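Local coordinates for SAM-dependent methyltransferase (Geobacter sulfurreducens, PDB 5BP7), which binds S-adenosyl-L-homocysteine and probably transfers methyl groups from S-adenosylmethionine to an as yet unassigned substrate, at residues G116-Y121 against T136-G141; L148-L153 against G157-G162; R167-T172 against F187-E192. All blocks are in the same frame, centred on the assembly; numbering follows the deposited sequence.

Contact 1 (G116-Y121 against T136-G141). With SAH (S-adenosyl-L-homocysteine), chain D.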
ATOM      1  N   GLY A 116     -11.141   4.679  -9.746  1.00 37.13           N
ATOM      2  CA  GLY A 116     -11.322   6.091  -9.424  1.00 37.63           C
ATOM      3  C   GLY A 116     -10.230   6.717  -8.578  1.00 36.70           C
ATOM      4  O   GLY A 116      -9.349   6.041  -8.051  1.00 35.64           O
ATOM      5  N   ASP A 117     -10.280   8.048  -8.509  1.00 37.59           N
ATOM      6  CA  ASP A 117      -9.431   8.833  -7.629  1.00 37.53           C
ATOM      7  C   ASP A 117     -10.040   8.850  -6.237  1.00 36.20           C
ATOM      8  O   ASP A 117     -11.176   9.275  -6.063  1.00 38.12           O
ATOM      9  CB  ASP A 117      -9.341  10.266  -8.161  1.00 39.26           C
ATOM     10  CG  ASP A 117      -8.249  11.088  -7.494  1.00 38.99           C
ATOM     11  OD1 ASP A 117      -7.841  10.837  -6.341  1.00 37.98           O
ATOM     12  OD2 ASP A 117      -7.806  12.051  -8.141  1.00 41.99           O
ATOM     13  N   ALA A 118      -9.278   8.444  -5.242  1.00 35.09           N
ATOM     14  CA  ALA A 118      -9.788   8.355  -3.869  1.00 34.08           C
ATOM     15  C   ALA A 118      -9.648   9.677  -3.087  1.00 34.40           C
ATOM     16  O   ALA A 118      -9.980   9.712  -1.898  1.00 34.36           O
ATOM     17  CB  ALA A 118      -9.088   7.214  -3.140  1.00 32.72           C
ATOM     18  N   SER A 119      -9.093  10.715  -3.721  1.00 34.61           N
ATOM     19  CA  SER A 119      -8.886  12.008  -3.077  1.00 35.38           C
ATOM     20  C   SER A 119     -10.204  12.568  -2.626  1.00 34.56           C
ATOM     21  O   SER A 119     -11.124  12.651  -3.407  1.00 34.33           O
ATOM     22  CB  SER A 119      -8.234  13.002  -4.037  1.00 37.09           C
ATOM     23  OG  SER A 119      -6.917  12.574  -4.327  1.00 39.50           O
ATOM     24  N   GLY A 120     -10.302  12.863  -1.341  1.00 34.26           N
ATOM     25  CA  GLY A 120     -11.547  13.363  -0.744  1.00 35.40           C
ATOM     26  C   GLY A 120     -12.692  12.373  -0.656  1.00 35.09           C
ATOM     27  O   GLY A 120     -13.827  12.775  -0.465  1.00 35.80           O
ATOM     28  N   TYR A 121     -12.408  11.085  -0.817  1.00 35.24           N
ATOM     29  CA  TYR A 121     -13.448  10.087  -0.833  1.00 37.11           C
ATOM     30  C   TYR A 121     -13.921   9.856   0.594  1.00 36.42           C
ATOM     31  O   TYR A 121     -13.151   9.441   1.446  1.00 35.30           O
ATOM     32  CB  TYR A 121     -12.967   8.766  -1.458  1.00 38.49           C
ATOM     33  CG  TYR A 121     -14.088   7.767  -1.722  1.00 41.34           C
ATOM     34  CD1 TYR A 121     -14.544   6.900  -0.707  1.00 41.56           C
ATOM     35  CD2 TYR A 121     -14.686   7.664  -2.997  1.00 44.07           C
ATOM     36  CE1 TYR A 121     -15.572   5.989  -0.946  1.00 43.94           C
ATOM     37  CE2 TYR A 121     -15.712   6.739  -3.256  1.00 45.84           C
ATOM     38  CZ  TYR A 121     -16.161   5.916  -2.223  1.00 46.06           C
ATOM     39  OH  TYR A 121     -17.161   4.992  -2.478  1.00 49.58           O
ATOM     40  N   THR A 136      -0.555   7.377   1.181  1.00 33.97           N
ATOM     41  CA  THR A 136      -0.924   8.488   2.058  1.00 34.62           C
ATOM     42  C   THR A 136      -0.847   9.877   1.437  1.00 34.80           C
ATOM     43  O   THR A 136      -1.280  10.847   2.050  1.00 34.65           O
ATOM     44  CB  THR A 136      -0.122   8.476   3.380  1.00 35.89           C
ATOM     45  OG1 THR A 136       1.294   8.527   3.111  1.00 36.86           O
ATOM     46  CG2 THR A 136      -0.477   7.223   4.177  1.00 35.56           C
ATOM     47  N   TRP A 137      -0.300   9.979   0.238  1.00 34.61           N
ATOM     48  CA  TRP A 137      -0.429  11.189  -0.550  1.00 36.29           C
ATOM     49  C   TRP A 137      -1.878  11.512  -0.895  1.00 36.70           C
ATOM     50  O   TRP A 137      -2.213  12.669  -1.073  1.00 37.12           O
ATOM     51  CB  TRP A 137       0.405  11.119  -1.834  1.00 37.48           C
ATOM     52  CG  TRP A 137       0.076   9.971  -2.714  1.00 38.84           C
ATOM     53  CD1 TRP A 137      -0.918   9.912  -3.657  1.00 40.25           C
ATOM     54  CD2 TRP A 137       0.729   8.688  -2.737  1.00 39.19           C
ATOM     55  NE1 TRP A 137      -0.910   8.675  -4.275  1.00 40.56           N
ATOM     56  CE2 TRP A 137       0.089   7.908  -3.726  1.00 39.90           C
ATOM     57  CE3 TRP A 137       1.800   8.130  -2.022  1.00 39.11           C
ATOM     58  CZ2 TRP A 137       0.502   6.587  -4.032  1.00 40.51           C
ATOM     59  CZ3 TRP A 137       2.216   6.819  -2.329  1.00 39.77           C
ATOM     60  CH2 TRP A 137       1.565   6.065  -3.321  1.00 39.54           C
ATOM     61  N   ILE A 138      -2.737  10.495  -0.963  1.00 36.12           N
ATOM     62  CA  ILE A 138      -4.173  10.671  -1.217  1.00 37.13           C
ATOM     63  C   ILE A 138      -4.795  11.750  -0.303  1.00 37.34           C
ATOM     64  O   ILE A 138      -5.623  12.547  -0.757  1.00 39.86           O
ATOM     65  CB  ILE A 138      -4.922   9.311  -1.093  1.00 37.08           C
ATOM     66  CG1 ILE A 138      -4.622   8.445  -2.318  1.00 37.30           C
ATOM     67  CG2 ILE A 138      -6.440   9.480  -0.984  1.00 37.29           C
ATOM     68  CD1 ILE A 138      -5.013   6.985  -2.159  1.00 37.31           C
ATOM     69  N   GLY A 139      -4.409  11.757   0.970  1.00 36.38           N
ATOM     70  CA  GLY A 139      -4.852  12.785   1.921  1.00 36.93           C
ATOM     71  C   GLY A 139      -3.834  13.870   2.213  1.00 37.79           C
ATOM     72  O   GLY A 139      -3.973  14.593   3.210  1.00 38.81           O
ATOM     73  N   GLY A 140      -2.829  14.017   1.350  1.00 37.50           N
ATOM     74  CA  GLY A 140      -1.752  14.961   1.588  1.00 38.80           C
ATOM     75  C   GLY A 140      -0.790  14.593   2.714  1.00 38.95           C
ATOM     76  O   GLY A 140      -0.269  15.477   3.378  1.00 41.21           O
ATOM     77  N   GLY A 141      -0.566  13.302   2.939  1.00 38.08           N
ATOM     78  CA  GLY A 141       0.263  12.840   4.056  1.00 37.80           C
ATOM     79  C   GLY A 141      -0.511  12.095   5.146  1.00 35.90           C
ATOM     80  O   GLY A 141      -1.731  11.933   5.082  1.00 35.36           O
TER
HETATM   81  N   SAH D 301      -2.797  -0.802  -0.773  1.00 41.33           N
HETATM   82  CA  SAH D 301      -2.422  -1.463  -2.080  1.00 41.76           C
HETATM   83  CB  SAH D 301      -1.753  -0.509  -3.086  1.00 39.24           C
HETATM   84  CG  SAH D 301      -0.564   0.337  -2.629  1.00 40.15           C
HETATM   85  SD  SAH D 301       0.327   0.998  -4.020  1.00 41.14           S
HETATM   86  C   SAH D 301      -1.559  -2.679  -1.884  1.00 43.97           C
HETATM   87  O   SAH D 301      -1.097  -2.960  -0.774  1.00 44.11           O
HETATM   88  OXT SAH D 301      -1.300  -3.432  -2.833  1.00 42.83           O
HETATM   89  C5' SAH D 301      -0.364   2.639  -4.298  1.00 40.01           C
HETATM   90  C4' SAH D 301      -1.695   2.511  -5.039  1.00 39.18           C
HETATM   91  O4' SAH D 301      -2.429   3.728  -4.955  1.00 37.79           O
HETATM   92  C3' SAH D 301      -1.557   2.172  -6.523  1.00 38.13           C
HETATM   93  O3' SAH D 301      -2.322   0.991  -6.780  1.00 36.07           O
HETATM   94  C2' SAH D 301      -2.126   3.363  -7.274  1.00 38.44           C
HETATM   95  O2' SAH D 301      -2.877   2.962  -8.416  1.00 40.49           O
HETATM   96  C1' SAH D 301      -3.043   3.939  -6.218  1.00 38.80           C
HETATM   97  N9  SAH D 301      -3.344   5.376  -6.233  1.00 38.67           N
HETATM   98  C8  SAH D 301      -2.476   6.425  -6.367  1.00 39.14           C
HETATM   99  N7  SAH D 301      -3.091   7.586  -6.283  1.00 38.69           N
HETATM  100  C5  SAH D 301      -4.429   7.266  -6.063  1.00 37.66           C
HETATM  101  C6  SAH D 301      -5.593   8.045  -5.894  1.00 36.47           C
HETATM  102  N6  SAH D 301      -5.566   9.396  -5.924  1.00 35.92           N
HETATM  103  N1  SAH D 301      -6.782   7.418  -5.700  1.00 33.88           N
HETATM  104  C2  SAH D 301      -6.809   6.072  -5.680  1.00 35.67           C
HETATM  105  N3  SAH D 301      -5.772   5.238  -5.839  1.00 37.40           N
HETATM  106  C4  SAH D 301      -4.590   5.904  -6.028  1.00 38.25           C
HETATM  107  O   HOH W   1      -7.728  14.018  -0.016  1.00 29.18           O
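I138 packs its CG2 methyl against A118, 3.7 Å from A118 O and 4.1 Å from A118 CB, and this patch of methyls and backbone is the buried, close-fitting side of the contact. The other branch of I138 serves the ligand. CG1, anti to the carbonyl carbon, and CD1 lie over the six-membered ring of the SAH adenine, I138 CG1 being 3.7 Å from SAH C6. On the 116-121 side the same base is read along its edge: A118 N donates to SAH N1 at 2.7 Å in a nearly straight bond (168°), and SAH N6 donates to D117 OD1 at 2.7 Å. W137 brings its indole edge, near its own plane, towards SAH N7. The looser side lies round the exposed S119, where S119 OG stands 3.8 Å from I138 O and makes no direct bond. There a water spans the gap, accepting from G120 N and donating to I138 O at 2.7 Å. S119 turns back on D117, its N closing an Asx turn and its OG joining from the same face of the carboxylate plane, so that OD1 takes two protein donors as well as the adenine amine. This second shell fixes the rotation of the carboxylate. With N1 used as acceptor and N6 as donor, the pairing matches adenine specifically, as in other class I methyltransferases.

Contact 2 (L148-L153 against G157-G162)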
ATOM      1  N   LEU A 148      -9.060  12.006   6.720  1.00 36.95           N
ATOM      2  CA  LEU A 148      -9.988  11.607   5.647  1.00 36.15           C
ATOM      3  C   LEU A 148     -10.696  10.287   5.983  1.00 34.81           C
ATOM      4  O   LEU A 148     -11.930  10.187   5.872  1.00 34.24           O
ATOM      5  CB  LEU A 148      -9.266  11.479   4.304  1.00 35.69           C
ATOM      6  CG  LEU A 148     -10.098  11.005   3.113  1.00 35.87           C
ATOM      7  CD1 LEU A 148     -11.185  12.026   2.792  1.00 37.36           C
ATOM      8  CD2 LEU A 148      -9.223  10.756   1.897  1.00 35.47           C
ATOM      9  N   LEU A 149      -9.902   9.292   6.383  1.00 33.53           N
ATOM     10  CA  LEU A 149     -10.425   7.970   6.760  1.00 32.90           C
ATOM     11  C   LEU A 149     -11.362   8.051   7.960  1.00 33.61           C
ATOM     12  O   LEU A 149     -12.387   7.379   7.974  1.00 33.69           O
ATOM     13  CB  LEU A 149      -9.309   6.996   7.048  1.00 32.14           C
ATOM     14  CG  LEU A 149      -8.438   6.638   5.837  1.00 31.64           C
ATOM     15  CD1 LEU A 149      -7.221   5.858   6.270  1.00 30.95           C
ATOM     16  CD2 LEU A 149      -9.213   5.858   4.782  1.00 32.27           C
ATOM     17  N   ALA A 150     -11.059   8.944   8.913  1.00 33.75           N
ATOM     18  CA  ALA A 150     -11.912   9.142  10.089  1.00 34.32           C
ATOM     19  C   ALA A 150     -13.329   9.517   9.708  1.00 35.66           C
ATOM     20  O   ALA A 150     -14.280   9.094  10.362  1.00 36.69           O
ATOM     21  CB  ALA A 150     -11.339  10.202  11.014  1.00 34.71           C
ATOM     22  N   ARG A 151     -13.489  10.276   8.630  1.00 35.88           N
ATOM     23  CA  ARG A 151     -14.825  10.642   8.181  1.00 37.01           C
ATOM     24  C   ARG A 151     -15.671   9.478   7.658  1.00 36.32           C
ATOM     25  O   ARG A 151     -16.884   9.620   7.551  1.00 36.72           O
ATOM     26  CB  ARG A 151     -14.726  11.754   7.146  1.00 38.84           C
ATOM     27  CG  ARG A 151     -14.148  12.987   7.793  1.00 40.02           C
ATOM     28  CD  ARG A 151     -13.956  14.076   6.794  1.00 41.38           C
ATOM     29  NE  ARG A 151     -13.286  15.211   7.427  1.00 42.17           N
ATOM     30  CZ  ARG A 151     -13.867  16.364   7.754  1.00 43.58           C
ATOM     31  NH1 ARG A 151     -13.143  17.319   8.327  1.00 44.60           N
ATOM     32  NH2 ARG A 151     -15.155  16.594   7.506  1.00 45.33           N
ATOM     33  N   SER A 152     -15.041   8.351   7.324  1.00 34.41           N
ATOM     34  CA  SER A 152     -15.745   7.145   6.869  1.00 34.71           C
ATOM     35  C   SER A 152     -15.814   6.062   7.930  1.00 35.06           C
ATOM     36  O   SER A 152     -16.295   4.957   7.657  1.00 35.43           O
ATOM     37  CB  SER A 152     -15.056   6.566   5.620  1.00 33.59           C
ATOM     38  OG  SER A 152     -15.131   7.453   4.531  1.00 33.94           O
ATOM     39  N   LEU A 153     -15.359   6.366   9.140  1.00 35.31           N
ATOM     40  CA  LEU A 153     -15.211   5.336  10.144  1.00 36.40           C
ATOM     41  C   LEU A 153     -16.469   5.195  10.967  1.00 37.73           C
ATOM     42  O   LEU A 153     -16.949   6.181  11.508  1.00 38.82           O
ATOM     43  CB  LEU A 153     -14.049   5.678  11.060  1.00 36.35           C
ATOM     44  CG  LEU A 153     -13.539   4.557  11.951  1.00 36.32           C
ATOM     45  CD1 LEU A 153     -12.788   3.514  11.138  1.00 35.80           C
ATOM     46  CD2 LEU A 153     -12.623   5.155  13.003  1.00 36.53           C
ATOM     47  N   GLY A 157     -14.709   1.713  15.131  1.00 35.18           N
ATOM     48  CA  GLY A 157     -13.898   1.145  14.075  1.00 34.19           C
ATOM     49  C   GLY A 157     -12.402   1.396  14.195  1.00 32.75           C
ATOM     50  O   GLY A 157     -11.921   2.069  15.118  1.00 32.50           O
ATOM     51  N   ILE A 158     -11.677   0.869  13.220  1.00 31.86           N
ATOM     52  CA  ILE A 158     -10.216   0.949  13.174  1.00 31.36           C
ATOM     53  C   ILE A 158      -9.771   1.645  11.891  1.00 31.17           C
ATOM     54  O   ILE A 158     -10.321   1.386  10.815  1.00 30.55           O
ATOM     55  CB  ILE A 158      -9.586  -0.454  13.242  1.00 31.58           C
ATOM     56  CG1 ILE A 158      -9.819  -1.068  14.625  1.00 32.57           C
ATOM     57  CG2 ILE A 158      -8.079  -0.396  13.002  1.00 30.90           C
ATOM     58  CD1 ILE A 158      -9.644  -2.573  14.658  1.00 33.05           C
ATOM     59  N   ILE A 159      -8.765   2.518  12.016  1.00 31.30           N
ATOM     60  CA  ILE A 159      -8.083   3.106  10.857  1.00 31.61           C
ATOM     61  C   ILE A 159      -6.782   2.353  10.611  1.00 31.58           C
ATOM     62  O   ILE A 159      -6.029   2.095  11.554  1.00 32.74           O
ATOM     63  CB  ILE A 159      -7.827   4.625  11.051  1.00 32.38           C
ATOM     64  CG1 ILE A 159      -9.165   5.364  11.005  1.00 33.81           C
ATOM     65  CG2 ILE A 159      -6.905   5.176   9.965  1.00 32.03           C
ATOM     66  CD1 ILE A 159      -9.129   6.816  11.421  1.00 34.87           C
ATOM     67  N   LEU A 160      -6.527   2.013   9.348  1.00 31.34           N
ATOM     68  CA  LEU A 160      -5.261   1.426   8.932  1.00 31.19           C
ATOM     69  C   LEU A 160      -4.482   2.381   8.067  1.00 31.17           C
ATOM     70  O   LEU A 160      -5.004   2.902   7.077  1.00 31.70           O
ATOM     71  CB  LEU A 160      -5.444   0.154   8.117  1.00 31.07           C
ATOM     72  CG  LEU A 160      -6.007  -1.083   8.759  1.00 31.34           C
ATOM     73  CD1 LEU A 160      -6.005  -2.212   7.710  1.00 31.54           C
ATOM     74  CD2 LEU A 160      -5.220  -1.451   9.998  1.00 31.17           C
ATOM     75  N   ILE A 161      -3.244   2.626   8.471  1.00 31.75           N
ATOM     76  CA  ILE A 161      -2.301   3.474   7.735  1.00 32.03           C
ATOM     77  C   ILE A 161      -1.048   2.655   7.433  1.00 30.53           C
ATOM     78  O   ILE A 161      -0.386   2.147   8.344  1.00 29.06           O
ATOM     79  CB  ILE A 161      -1.913   4.726   8.542  1.00 33.49           C
ATOM     80  CG1 ILE A 161      -3.100   5.680   8.693  1.00 35.47           C
ATOM     81  CG2 ILE A 161      -0.749   5.461   7.904  1.00 35.34           C
ATOM     82  CD1 ILE A 161      -3.545   6.394   7.421  1.00 36.35           C
ATOM     83  N   GLY A 162      -0.707   2.581   6.152  1.00 30.24           N
ATOM     84  CA  GLY A 162       0.531   1.957   5.686  1.00 29.95           C
ATOM     85  C   GLY A 162       1.477   3.035   5.226  1.00 30.95           C
ATOM     86  O   GLY A 162       1.103   3.864   4.392  1.00 30.74           O
TER
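L149 and I159 cross obliquely where the last part of helix 142-150 lies on strand 157-166, the two elements that close a beta-alpha-beta crossover of the Rossmann-like sheet. L149 sends its CD1 methyl down between two strand side chains, meeting I159 CG2 at 3.8 Å and I161 CD1 at 3.9 Å. The isoleucines therefore offer different branches: I159 presents its short CG2 methyl, and I161 reaches back with the end of its long arm. The long arm of I159 runs the other way, under the helix backbone, and its CD1 ends 3.8 Å from A150 N and 4.1 Å from A150 CB.

L153, the last residue of the type I turn from A150, packs at the N-terminal start of the strand. With CG anti to its backbone N (chi1 -166°), its isobutyl group lies over G157, where no side chain intervenes. One methyl lies against the backbone of I158, L153 CD1 being 3.3 Å from I158 O, while the other turns to the flank of I159, with L153 CD2 at 4.0 Å from I159 CG1. I159 is thus held by L149, A150 and L153 through three different carbons.

On the sheet itself, the backbone of I158 and L160 pairs with strand 127-133 and that of I159 with L268 on strand 261-270. L149 also lies on A130 and C132, carrying the same hydrophobic layer over the neighbouring strand. No hydrogen bond links the two segments; they meet through methyl groups, while the strand's backbone bonds go to its sheet neighbours and S152 and R151 O find polar partners outside, in S123, A127 and K126.

Contact 3 (R167-T172 against F187-E192)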
ATOM      1  N   ARG A 167      14.206   3.300   9.117  1.00 37.45           N
ATOM      2  CA  ARG A 167      14.774   2.162   9.812  1.00 39.22           C
ATOM      3  C   ARG A 167      16.111   2.573  10.470  1.00 41.47           C
ATOM      4  O   ARG A 167      16.415   2.192  11.586  1.00 41.56           O
ATOM      5  CB  ARG A 167      15.017   1.079   8.772  1.00 39.32           C
ATOM      6  CG  ARG A 167      15.306  -0.277   9.316  1.00 40.27           C
ATOM      7  CD  ARG A 167      15.477  -1.250   8.178  1.00 39.67           C
ATOM      8  NE  ARG A 167      16.014  -2.469   8.736  1.00 40.74           N
ATOM      9  CZ  ARG A 167      17.306  -2.779   8.830  1.00 41.91           C
ATOM     10  NH1 ARG A 167      18.276  -1.982   8.363  1.00 42.64           N
ATOM     11  NH2 ARG A 167      17.634  -3.938   9.371  1.00 42.96           N
ATOM     12  N   GLN A 168      16.874   3.381   9.745  1.00 44.04           N
ATOM     13  CA  GLN A 168      18.063   4.066  10.248  1.00 46.56           C
ATOM     14  C   GLN A 168      18.040   5.483   9.736  1.00 47.44           C
ATOM     15  O   GLN A 168      17.512   5.746   8.657  1.00 46.30           O
ATOM     16  CB  GLN A 168      19.332   3.440   9.685  1.00 48.01           C
ATOM     17  CG  GLN A 168      19.543   1.977  10.013  1.00 49.27           C
ATOM     18  CD  GLN A 168      20.673   1.341   9.171  1.00 52.00           C
ATOM     19  OE1 GLN A 168      21.420   2.025   8.430  1.00 52.99           O
ATOM     20  NE2 GLN A 168      20.834   0.036   9.319  1.00 53.24           N
ATOM     21  N   VAL A 169      18.691   6.377  10.466  1.00 49.75           N
ATOM     22  CA  VAL A 169      18.686   7.796  10.115  1.00 51.69           C
ATOM     23  C   VAL A 169      19.548   7.969   8.867  1.00 52.02           C
ATOM     24  O   VAL A 169      20.706   7.579   8.889  1.00 51.47           O
ATOM     25  CB  VAL A 169      19.283   8.687  11.239  1.00 54.63           C
ATOM     26  CG1 VAL A 169      18.950  10.156  10.974  1.00 55.54           C
ATOM     27  CG2 VAL A 169      18.771   8.292  12.625  1.00 54.52           C
ATOM     28  N   PRO A 170      18.991   8.533   7.774  1.00 52.11           N
ATOM     29  CA  PRO A 170      19.871   8.753   6.627  1.00 53.18           C
ATOM     30  C   PRO A 170      20.775   9.946   6.908  1.00 54.48           C
ATOM     31  O   PRO A 170      20.300  10.990   7.325  1.00 54.03           O
ATOM     32  CB  PRO A 170      18.909   9.023   5.458  1.00 53.38           C
ATOM     33  CG  PRO A 170      17.657   9.518   6.084  1.00 52.75           C
ATOM     34  CD  PRO A 170      17.612   8.979   7.501  1.00 51.98           C
ATOM     35  N   PRO A 171      22.073   9.783   6.699  1.00 56.14           N
ATOM     36  CA  PRO A 171      22.990  10.846   7.093  1.00 58.75           C
ATOM     37  C   PRO A 171      22.930  12.096   6.201  1.00 60.51           C
ATOM     38  O   PRO A 171      23.304  13.171   6.647  1.00 62.42           O
ATOM     39  CB  PRO A 171      24.359  10.155   7.004  1.00 59.37           C
ATOM     40  CG  PRO A 171      24.190   9.087   5.977  1.00 58.07           C
ATOM     41  CD  PRO A 171      22.775   8.618   6.114  1.00 55.81           C
ATOM     42  N   THR A 172      22.515  11.932   4.951  1.00 60.29           N
ATOM     43  CA  THR A 172      22.525  13.029   3.975  1.00 61.63           C
ATOM     44  C   THR A 172      21.240  13.006   3.188  1.00 61.46           C
ATOM     45  O   THR A 172      20.555  11.982   3.158  1.00 58.98           O
ATOM     46  CB  THR A 172      23.687  12.884   2.961  1.00 62.48           C
ATOM     47  OG1 THR A 172      23.543  11.666   2.206  1.00 61.21           O
ATOM     48  CG2 THR A 172      25.072  12.863   3.671  1.00 64.18           C
ATOM     49  N   PHE A 187       9.987  11.216   6.243  1.00 41.49           N
ATOM     50  CA  PHE A 187       9.658  10.102   7.118  1.00 39.80           C
ATOM     51  C   PHE A 187      10.233  10.305   8.496  1.00 40.21           C
ATOM     52  O   PHE A 187      11.053  11.166   8.711  1.00 40.30           O
ATOM     53  CB  PHE A 187      10.171   8.789   6.529  1.00 38.58           C
ATOM     54  CG  PHE A 187       9.726   8.567   5.106  1.00 38.58           C
ATOM     55  CD1 PHE A 187       8.355   8.637   4.771  1.00 37.73           C
ATOM     56  CD2 PHE A 187      10.642   8.304   4.097  1.00 38.50           C
ATOM     57  CE1 PHE A 187       7.924   8.473   3.464  1.00 37.44           C
ATOM     58  CE2 PHE A 187      10.207   8.123   2.790  1.00 38.36           C
ATOM     59  CZ  PHE A 187       8.858   8.214   2.469  1.00 37.90           C
ATOM     60  N   LEU A 188       9.732   9.527   9.436  1.00 39.63           N
ATOM     61  CA  LEU A 188      10.148   9.600  10.828  1.00 40.60           C
ATOM     62  C   LEU A 188      10.759   8.279  11.226  1.00 40.36           C
ATOM     63  O   LEU A 188      10.569   7.273  10.564  1.00 38.36           O
ATOM     64  CB  LEU A 188       8.938   9.863  11.705  1.00 40.91           C
ATOM     65  CG  LEU A 188       8.198  11.190  11.455  1.00 41.73           C
ATOM     66  CD1 LEU A 188       6.864  11.194  12.167  1.00 41.23           C
ATOM     67  CD2 LEU A 188       9.030  12.384  11.888  1.00 43.37           C
HETATM   68  N   MSE A 189      11.461   8.282  12.342  1.00 42.02           N
HETATM   69  CA  MSE A 189      11.933   7.037  12.954  1.00 43.53           C
HETATM   70  C   MSE A 189      10.751   6.360  13.581  1.00 39.07           C
HETATM   71  O   MSE A 189       9.759   7.016  13.911  1.00 36.86           O
HETATM   72  CB  MSE A 189      12.923   7.362  14.052  1.00 50.35           C
HETATM   73  CG  MSE A 189      14.084   8.198  13.511  1.00 58.26           C
HETATM   74 SE   MSE A 189      15.505   6.921  13.107  1.00 73.11          SE
HETATM   75  CE  MSE A 189      16.115   6.940  14.977  1.00 67.47           C
ATOM     76  N   LEU A 190      10.827   5.050  13.766  1.00 36.35           N
ATOM     77  CA  LEU A 190       9.656   4.314  14.236  1.00 34.67           C
ATOM     78  C   LEU A 190       9.025   4.912  15.498  1.00 34.81           C
ATOM     79  O   LEU A 190       7.820   5.187  15.495  1.00 34.79           O
ATOM     80  CB  LEU A 190       9.942   2.828  14.403  1.00 34.23           C
ATOM     81  CG  LEU A 190       8.788   1.957  14.894  1.00 33.84           C
ATOM     82  CD1 LEU A 190       7.611   1.994  13.923  1.00 33.39           C
ATOM     83  CD2 LEU A 190       9.249   0.525  15.087  1.00 33.80           C
ATOM     84  N   PRO A 191       9.814   5.120  16.566  1.00 35.27           N
ATOM     85  CA  PRO A 191       9.188   5.636  17.799  1.00 35.66           C
ATOM     86  C   PRO A 191       8.588   7.034  17.628  1.00 36.49           C
ATOM     87  O   PRO A 191       7.524   7.324  18.206  1.00 36.64           O
ATOM     88  CB  PRO A 191      10.336   5.684  18.785  1.00 36.64           C
ATOM     89  CG  PRO A 191      11.440   4.881  18.186  1.00 36.42           C
ATOM     90  CD  PRO A 191      11.268   4.955  16.713  1.00 35.51           C
ATOM     91  N   GLU A 192       9.216   7.863  16.785  1.00 36.71           N
ATOM     92  CA  GLU A 192       8.682   9.194  16.485  1.00 37.19           C
ATOM     93  C   GLU A 192       7.377   9.128  15.683  1.00 35.72           C
ATOM     94  O   GLU A 192       6.462   9.924  15.903  1.00 35.91           O
ATOM     95  CB  GLU A 192       9.705  10.089  15.772  1.00 38.54           C
ATOM     96  CG  GLU A 192      10.967  10.394  16.578  1.00 40.17           C
TER
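V169 and M189 meet where an extended loop passes the N-terminal start of helix 190-199, at the surface beyond the end of strand 157-166 in the Rossmann-like methyltransferase fold. V169 lies in an extended run that continues through P170, both residues with backbone angles of the polyproline II region, within the loop leading out of strand 157-166. M189 is extended too, but it stands at the N-cap position of helix 190-199, and from L190 onwards the chain turns helical. No backbone hydrogen bond joins the two segments; the contact is carried mainly by the side chains of V169 and M189.

M189 is a selenomethionine, and its chain is folded rather than stretched out. Bends at chi2 (-96°) and chi3 (-84°) bring the selenium across to the 167-172 loop, although its first bond points neither at the loop nor away from it. The V169 side chain is met at about a right angle. Only one of its branches takes part: CG2, beside the backbone N, faces the end of M189, and M189 CE follows the selenium to within 3.8 Å of V169 CG2. The selenium also lies near the peptide ahead of the valine, with M189 SE at 4.2 Å from V169 N.

Neighbouring residues tie each segment to the body of the fold: R167 NH1 donates to E259 O near the end of helix 239-260, and F187 sets its ring edge-to-face with W166. More locally, T172 OG1 caps V175 N at the start of helix 173-178. The two segments themselves share a dispersive contact with no charge or polar bond in it. Its tightest point is the approach of M189 SE to V169 CG2, at 3.6 Å.

In the fold
The three contacts follow one another along the chain, none nested in or crossing another. Contact 1 closes the excursion from the end of strand 111-115 through strand 127-133 to the loop before helix 142-150, bringing together two loops of the ligand pocket. Contact 2 then closes the short return from that helix to strand 157-166. The two adjoin: L148 CD1 of the helix lies 3.5 Å from Y121 O, so the pocket loop rests on the crossover helix. Strand 157-166 leads on to contact 3, which closes the loop holding helix 173-178 before helix 190-199 begins, its centre about 24 Å from that of contact 1.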